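TPR repeat-containing protein YrrB (Bacillus subtilis, PDB 2Q7F) is a monomeric tetratricopeptide repeat protein that could mediate complex formation among RNA sulfuration components, RNA processing components and aminoacyl-tRNA synthetases. Local coordinates at residues V100-V103 / E109-D112. Numbering follows the deposited sequence.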
ATOM      1  N   VAL A 100     -11.700  -4.518  -1.444  1.00 49.49           N
ATOM      2  CA  VAL A 100     -13.017  -3.919  -1.258  1.00 49.89           C
ATOM      3  C   VAL A 100     -13.013  -3.095   0.029  1.00 50.15           C
ATOM      4  O   VAL A 100     -13.488  -1.965   0.060  1.00 49.83           O
ATOM      5  CB  VAL A 100     -14.135  -4.997  -1.227  1.00 50.02           C
ATOM      6  CG1 VAL A 100     -15.501  -4.382  -0.875  1.00 49.04           C
ATOM      7  CG2 VAL A 100     -14.204  -5.721  -2.569  1.00 49.10           C
ATOM      8  N   TYR A 101     -12.440  -3.677   1.076  1.00 50.66           N
ATOM      9  CA  TYR A 101     -12.320  -3.022   2.358  1.00 51.10           C
ATOM     10  C   TYR A 101     -11.471  -1.764   2.253  1.00 51.19           C
ATOM     11  O   TYR A 101     -11.738  -0.771   2.937  1.00 51.18           O
ATOM     12  CB  TYR A 101     -11.765  -3.989   3.403  1.00 51.25           C
ATOM     13  CG  TYR A 101     -12.826  -4.881   3.993  1.00 52.06           C
ATOM     14  CD1 TYR A 101     -13.839  -4.352   4.798  1.00 53.50           C
ATOM     15  CD2 TYR A 101     -12.825  -6.251   3.759  1.00 53.15           C
ATOM     16  CE1 TYR A 101     -14.829  -5.172   5.350  1.00 53.89           C
ATOM     17  CE2 TYR A 101     -13.820  -7.085   4.306  1.00 53.38           C
ATOM     18  CZ  TYR A 101     -14.817  -6.537   5.096  1.00 53.16           C
ATOM     19  OH  TYR A 101     -15.800  -7.346   5.639  1.00 53.01           O
ATOM     20  N   VAL A 102     -10.463  -1.806   1.386  1.00 51.45           N
ATOM     21  CA  VAL A 102      -9.596  -0.650   1.166  1.00 51.60           C
ATOM     22  C   VAL A 102     -10.406   0.475   0.528  1.00 51.88           C
ATOM     23  O   VAL A 102     -10.378   1.613   0.999  1.00 51.83           O
ATOM     24  CB  VAL A 102      -8.343  -1.010   0.319  1.00 51.36           C
ATOM     25  CG1 VAL A 102      -7.710   0.219  -0.274  1.00 50.73           C
ATOM     26  CG2 VAL A 102      -7.328  -1.735   1.175  1.00 51.34           C
ATOM     27  N   VAL A 103     -11.150   0.141  -0.523  1.00 52.07           N
ATOM     28  CA  VAL A 103     -11.935   1.135  -1.239  1.00 52.48           C
ATOM     29  C   VAL A 103     -12.913   1.804  -0.277  1.00 52.96           C
ATOM     30  O   VAL A 103     -13.148   2.998  -0.353  1.00 53.25           O
ATOM     31  CB  VAL A 103     -12.649   0.527  -2.469  1.00 52.23           C
ATOM     32  CG1 VAL A 103     -13.568   1.548  -3.135  1.00 51.78           C
ATOM     33  CG2 VAL A 103     -11.627   0.033  -3.457  1.00 51.40           C
ATOM     34  N   GLU A 109     -10.081  -3.971   8.862  1.00 55.54           N
ATOM     35  CA  GLU A 109     -10.634  -5.157   8.230  1.00 55.37           C
ATOM     36  C   GLU A 109      -9.831  -5.518   6.980  1.00 54.50           C
ATOM     37  O   GLU A 109      -9.725  -6.698   6.619  1.00 54.23           O
ATOM     38  CB  GLU A 109     -12.112  -4.922   7.885  1.00 56.16           C
ATOM     39  CG  GLU A 109     -13.015  -4.494   9.075  1.00 58.29           C
ATOM     40  CD  GLU A 109     -12.609  -3.167   9.737  1.00 61.58           C
ATOM     41  OE1 GLU A 109     -12.775  -3.035  10.971  1.00 63.43           O
ATOM     42  OE2 GLU A 109     -12.123  -2.253   9.033  1.00 63.17           O
ATOM     43  N   ALA A 110      -9.261  -4.502   6.328  1.00 53.44           N
ATOM     44  CA  ALA A 110      -8.329  -4.723   5.212  1.00 52.65           C
ATOM     45  C   ALA A 110      -7.004  -5.353   5.675  1.00 52.41           C
ATOM     46  O   ALA A 110      -6.431  -6.194   4.979  1.00 52.00           O
ATOM     47  CB  ALA A 110      -8.083  -3.439   4.452  1.00 52.16           C
ATOM     48  N   LYS A 111      -6.529  -4.954   6.855  1.00 52.03           N
ATOM     49  CA  LYS A 111      -5.349  -5.582   7.446  1.00 51.80           C
ATOM     50  C   LYS A 111      -5.630  -7.055   7.725  1.00 51.21           C
ATOM     51  O   LYS A 111      -4.833  -7.938   7.408  1.00 51.23           O
ATOM     52  CB  LYS A 111      -4.942  -4.882   8.749  1.00 51.97           C
ATOM     53  CG  LYS A 111      -3.829  -5.611   9.492  1.00 52.67           C
ATOM     54  CD  LYS A 111      -3.814  -5.304  10.978  1.00 55.25           C
ATOM     55  CE  LYS A 111      -2.920  -6.292  11.715  1.00 55.64           C
ATOM     56  NZ  LYS A 111      -2.521  -5.742  13.032  1.00 57.36           N
ATOM     57  N   ASP A 112      -6.781  -7.302   8.327  1.00 50.67           N
ATOM     58  CA  ASP A 112      -7.208  -8.644   8.651  1.00 50.20           C
ATOM     59  C   ASP A 112      -7.215  -9.510   7.375  1.00 49.33           C
ATOM     60  O   ASP A 112      -6.607 -10.581   7.354  1.00 49.18           O
ATOM     61  CB  ASP A 112      -8.575  -8.571   9.334  1.00 50.56           C
ATOM     62  CG  ASP A 112      -8.979  -9.869   9.979  1.00 52.99           C
ATOM     63  OD1 ASP A 112      -9.416 -10.790   9.250  1.00 55.81           O
ATOM     64  OD2 ASP A 112      -8.890  -9.967  11.222  1.00 55.62           O
TER
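With chi1 at -82°, Tyr-101 sets its CG anti to its own carbonyl carbon and turns one ring face toward Glu-109, whose CG is likewise anti to the carbonyl carbon before the chain bends at chi2 (61°). That bend carries the carboxylate away from helix 91-103, so it is the aliphatic root of Glu-109 that does the touching. Its CB sits over the ring as a CH-pi contact, 3.8 Å from the Tyr-101 ring centroid and 21° off the normal. The approach is offset toward the rim on the CD1-CE1 side: Glu-109 CB lies 3.6 Å from Tyr-101 CD1, and the two side chains cross at roughly a right angle.

Deeper in, Ala-110 is the small residue that lets the two backbones close up, the CA atoms of Tyr-101 and Ala-110 being 5.2 Å apart. The methyl of Ala-110 points at helix 91-103 and meets two neighbours there, Tyr-101 CB at 3.9 Å and Val-102 CG2 at 3.8 Å. Carbon carries the side-chain contact: the CB methylene of Glu-109 on the ring, and the Ala-110 methyl against Tyr-101 CB and one valine branch.

Tyr-101 also rests on Leu-77 of helix 73-86 and on Met-113, while Val-102 reaches Met-130 and Val-134 of helix 125-137, so the pair is tied to helices before and after it in the chain. A serine in place of Tyr-101 would probably leave Glu-109 CB without the ring it lies against and open a gap beside Leu-77 and Met-113. Both segments belong to TPR 3, and the tyrosine late in the first helix set against the small alanine early in the second is the signature pairing that closes the antiparallel helical hairpin of a tetratricopeptide repeat.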